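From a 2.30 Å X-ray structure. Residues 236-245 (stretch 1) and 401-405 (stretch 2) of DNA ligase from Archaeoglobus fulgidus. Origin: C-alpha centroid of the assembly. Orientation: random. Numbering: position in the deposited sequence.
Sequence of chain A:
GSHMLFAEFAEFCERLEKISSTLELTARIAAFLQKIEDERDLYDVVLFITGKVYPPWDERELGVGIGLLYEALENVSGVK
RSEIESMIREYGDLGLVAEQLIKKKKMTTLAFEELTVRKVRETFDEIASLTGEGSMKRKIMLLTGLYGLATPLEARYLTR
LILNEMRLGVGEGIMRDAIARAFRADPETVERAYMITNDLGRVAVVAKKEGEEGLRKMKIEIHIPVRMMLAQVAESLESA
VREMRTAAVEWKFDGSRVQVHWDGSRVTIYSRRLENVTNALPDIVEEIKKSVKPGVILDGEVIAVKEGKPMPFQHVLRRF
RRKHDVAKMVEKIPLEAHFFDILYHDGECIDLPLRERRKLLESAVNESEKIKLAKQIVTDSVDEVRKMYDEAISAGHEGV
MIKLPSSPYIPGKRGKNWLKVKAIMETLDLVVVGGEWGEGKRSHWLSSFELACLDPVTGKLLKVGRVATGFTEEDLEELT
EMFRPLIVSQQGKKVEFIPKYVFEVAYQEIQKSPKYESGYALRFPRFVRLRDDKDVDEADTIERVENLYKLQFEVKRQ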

# COMPACT_ATOMS: atom_id res chain seq x y z
N SER A 236 -4.40 -5.16 27.67
CA SER A 236 -5.23 -6.22 28.22
C SER A 236 -6.70 -5.87 28.06
O SER A 236 -7.07 -4.72 27.80
CB SER A 236 -4.92 -6.43 29.70
OG SER A 236 -5.43 -5.37 30.49
N LEU A 237 -7.54 -6.89 28.24
CA LEU A 237 -8.99 -6.78 28.15
C LEU A 237 -9.58 -5.79 29.17
O LEU A 237 -10.38 -4.92 28.80
CB LEU A 237 -9.59 -8.18 28.32
CG LEU A 237 -11.06 -8.45 28.07
CD1 LEU A 237 -11.20 -9.85 27.52
CD2 LEU A 237 -11.85 -8.31 29.37
N GLU A 238 -9.17 -5.90 30.43
CA GLU A 238 -9.72 -5.06 31.51
C GLU A 238 -9.17 -3.63 31.55
O GLU A 238 -9.79 -2.75 32.15
CB GLU A 238 -9.58 -5.74 32.88
CG GLU A 238 -8.19 -6.30 33.19
CD GLU A 238 -7.97 -7.69 32.61
OE1 GLU A 238 -8.90 -8.53 32.68
OE2 GLU A 238 -6.86 -7.94 32.08
N SER A 239 -8.02 -3.40 30.92
CA SER A 239 -7.48 -2.04 30.80
C SER A 239 -8.21 -1.28 29.70
O SER A 239 -8.47 -0.07 29.83
CB SER A 239 -5.99 -2.07 30.50
OG SER A 239 -5.73 -2.84 29.34
N ALA A 240 -8.54 -1.98 28.62
CA ALA A 240 -9.32 -1.42 27.52
C ALA A 240 -10.74 -1.08 27.99
O ALA A 240 -11.23 0.03 27.76
CB ALA A 240 -9.35 -2.39 26.35
N VAL A 241 -11.38 -2.04 28.66
CA VAL A 241 -12.78 -1.89 29.08
C VAL A 241 -12.94 -1.05 30.35
O VAL A 241 -14.03 -1.00 30.94
CB VAL A 241 -13.50 -3.28 29.16
CG1 VAL A 241 -13.08 -4.05 30.39
CG2 VAL A 241 -15.02 -3.11 29.13
N ARG A 242 -11.87 -0.38 30.76
CA ARG A 242 -11.94 0.61 31.85
C ARG A 242 -11.60 2.03 31.38
O ARG A 242 -12.13 3.00 31.94
CB ARG A 242 -11.10 0.18 33.07
CG ARG A 242 -9.60 0.34 32.93
CD ARG A 242 -8.92 0.17 34.29
NE ARG A 242 -7.48 0.40 34.22
CZ ARG A 242 -6.55 -0.56 34.27
NH1 ARG A 242 -6.90 -1.83 34.40
NH2 ARG A 242 -5.27 -0.23 34.19
N GLU A 243 -10.74 2.15 30.37
CA GLU A 243 -10.51 3.44 29.71
C GLU A 243 -11.83 3.93 29.12
O GLU A 243 -12.27 5.04 29.40
CB GLU A 243 -9.41 3.36 28.64
CG GLU A 243 -9.17 4.70 27.93
CD GLU A 243 -7.92 4.72 27.04
OE1 GLU A 243 -7.38 5.83 26.83
OE2 GLU A 243 -7.50 3.65 26.55
N MET A 244 -12.45 3.08 28.30
CA MET A 244 -13.86 3.23 27.98
C MET A 244 -14.60 2.60 29.14
O MET A 244 -14.26 1.49 29.57
CB MET A 244 -14.21 2.47 26.70
CG MET A 244 -13.32 2.80 25.52
SD MET A 244 -13.54 1.59 24.21
CE MET A 244 -12.15 1.99 23.15
N ARG A 245 -15.60 3.30 29.67
CA ARG A 245 -16.35 2.79 30.82
C ARG A 245 -17.36 1.75 30.32
O ARG A 245 -17.35 0.60 30.77
CB ARG A 245 -17.05 3.95 31.55
CG ARG A 245 -16.12 5.11 31.95
CD ARG A 245 -15.40 4.87 33.29
NE ARG A 245 -16.33 4.84 34.42
CZ ARG A 245 -15.98 4.90 35.70
NH1 ARG A 245 -14.70 5.00 36.05
NH2 ARG A 245 -16.91 4.85 36.65
N MET A 401 -12.85 -6.95 19.43
CA MET A 401 -12.69 -5.53 19.18
C MET A 401 -13.49 -4.81 20.25
O MET A 401 -14.62 -5.20 20.56
CB MET A 401 -13.20 -5.14 17.78
CG MET A 401 -12.47 -5.82 16.62
SD MET A 401 -10.72 -5.37 16.55
CE MET A 401 -10.83 -3.62 16.21
N ILE A 402 -12.89 -3.78 20.83
CA ILE A 402 -13.54 -2.97 21.86
C ILE A 402 -13.59 -1.51 21.42
O ILE A 402 -12.55 -0.86 21.26
CB ILE A 402 -12.83 -3.09 23.23
CG1 ILE A 402 -12.91 -4.55 23.73
CG2 ILE A 402 -13.44 -2.11 24.24
CD1 ILE A 402 -11.99 -4.87 24.87
N LYS A 403 -14.81 -0.99 21.24
CA LYS A 403 -15.00 0.31 20.60
C LYS A 403 -15.86 1.27 21.43
O LYS A 403 -16.81 0.84 22.08
CB LYS A 403 -15.63 0.12 19.21
CG LYS A 403 -14.92 -0.90 18.32
CD LYS A 403 -15.69 -1.16 17.05
CE LYS A 403 -14.83 -1.91 16.04
NZ LYS A 403 -15.60 -2.20 14.80
N LEU A 404 -15.53 2.56 21.38
CA LEU A 404 -16.29 3.61 22.08
C LEU A 404 -17.62 3.84 21.36
O LEU A 404 -17.63 4.26 20.19
CB LEU A 404 -15.50 4.92 22.06
CG LEU A 404 -15.16 5.73 23.31
CD1 LEU A 404 -15.23 7.21 22.95
CD2 LEU A 404 -16.05 5.43 24.52
N PRO A 405 -18.75 3.55 22.04
CA PRO A 405 -20.08 3.66 21.40
C PRO A 405 -20.43 5.06 20.88
O PRO A 405 -21.30 5.19 20.03
CB PRO A 405 -21.04 3.24 22.53
CG PRO A 405 -20.20 2.41 23.45
CD PRO A 405 -18.85 3.07 23.42

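A short helix, Leu237 to Glu243, and Met244 just after it pack against the end of a strand, Met401 to Lys403, and Leu404 beyond it. The two segments lie far apart in sequence. No hydrogen bond crosses between them. The contact is made by apolar packing and buries 284 Å², both sides summed.

Apolar side-chain contacts come first. Met244 and Ile402 contribute most of the buried area, and the CA-to-CB bonds of both point toward the opposing stretch. Met244 SD lies 3.7 Å from Ile402 CG2. Ile402 CD1 reaches the helix and sits 3.9 Å from Ala240 CB. The alanine side chain ends at CB, and Ile402 CD1 packs on it; Ile402 CD1 is also 4.2 Å from Leu237 O. The chi angles of Ile402 are m and t. Leu404 adds a contact further along, with its CD2 3.9 Å from Met244 CG. Leu404 remains partly exposed, whereas Met244, Ile402 and Ala240 are buried.

Side-chain to backbone contacts follow. Met244 has chi angles m, t, t, so its side chain is extended and reaches down onto the second stretch, crossing it steeply. Its CE is 3.4 Å from Ile402 O. Its SD is 3.6 Å from Lys403 C and 3.6 Å from Leu404 N. A long, unbranched, apolar side chain suits this place, because it can touch three successive residues. Lys403 points its CA-to-CB bond away, and its NZ is hydrogen-bonded elsewhere in the structure.

Hydrogen bonds within the first stretch support the helix that carries Ala240 and leads into Met244. Ser236 is the N-cap residue. Its O accepts from Ser239 OG at 2.8 Å and from Ala240 N at 3.2 Å. Val241 N donates to Leu237 O at 3.1 Å. At the other end, Met244 N makes a weak bond to Ala240 O at 3.3 Å. Met244 is the first residue to leave helical phi/psi.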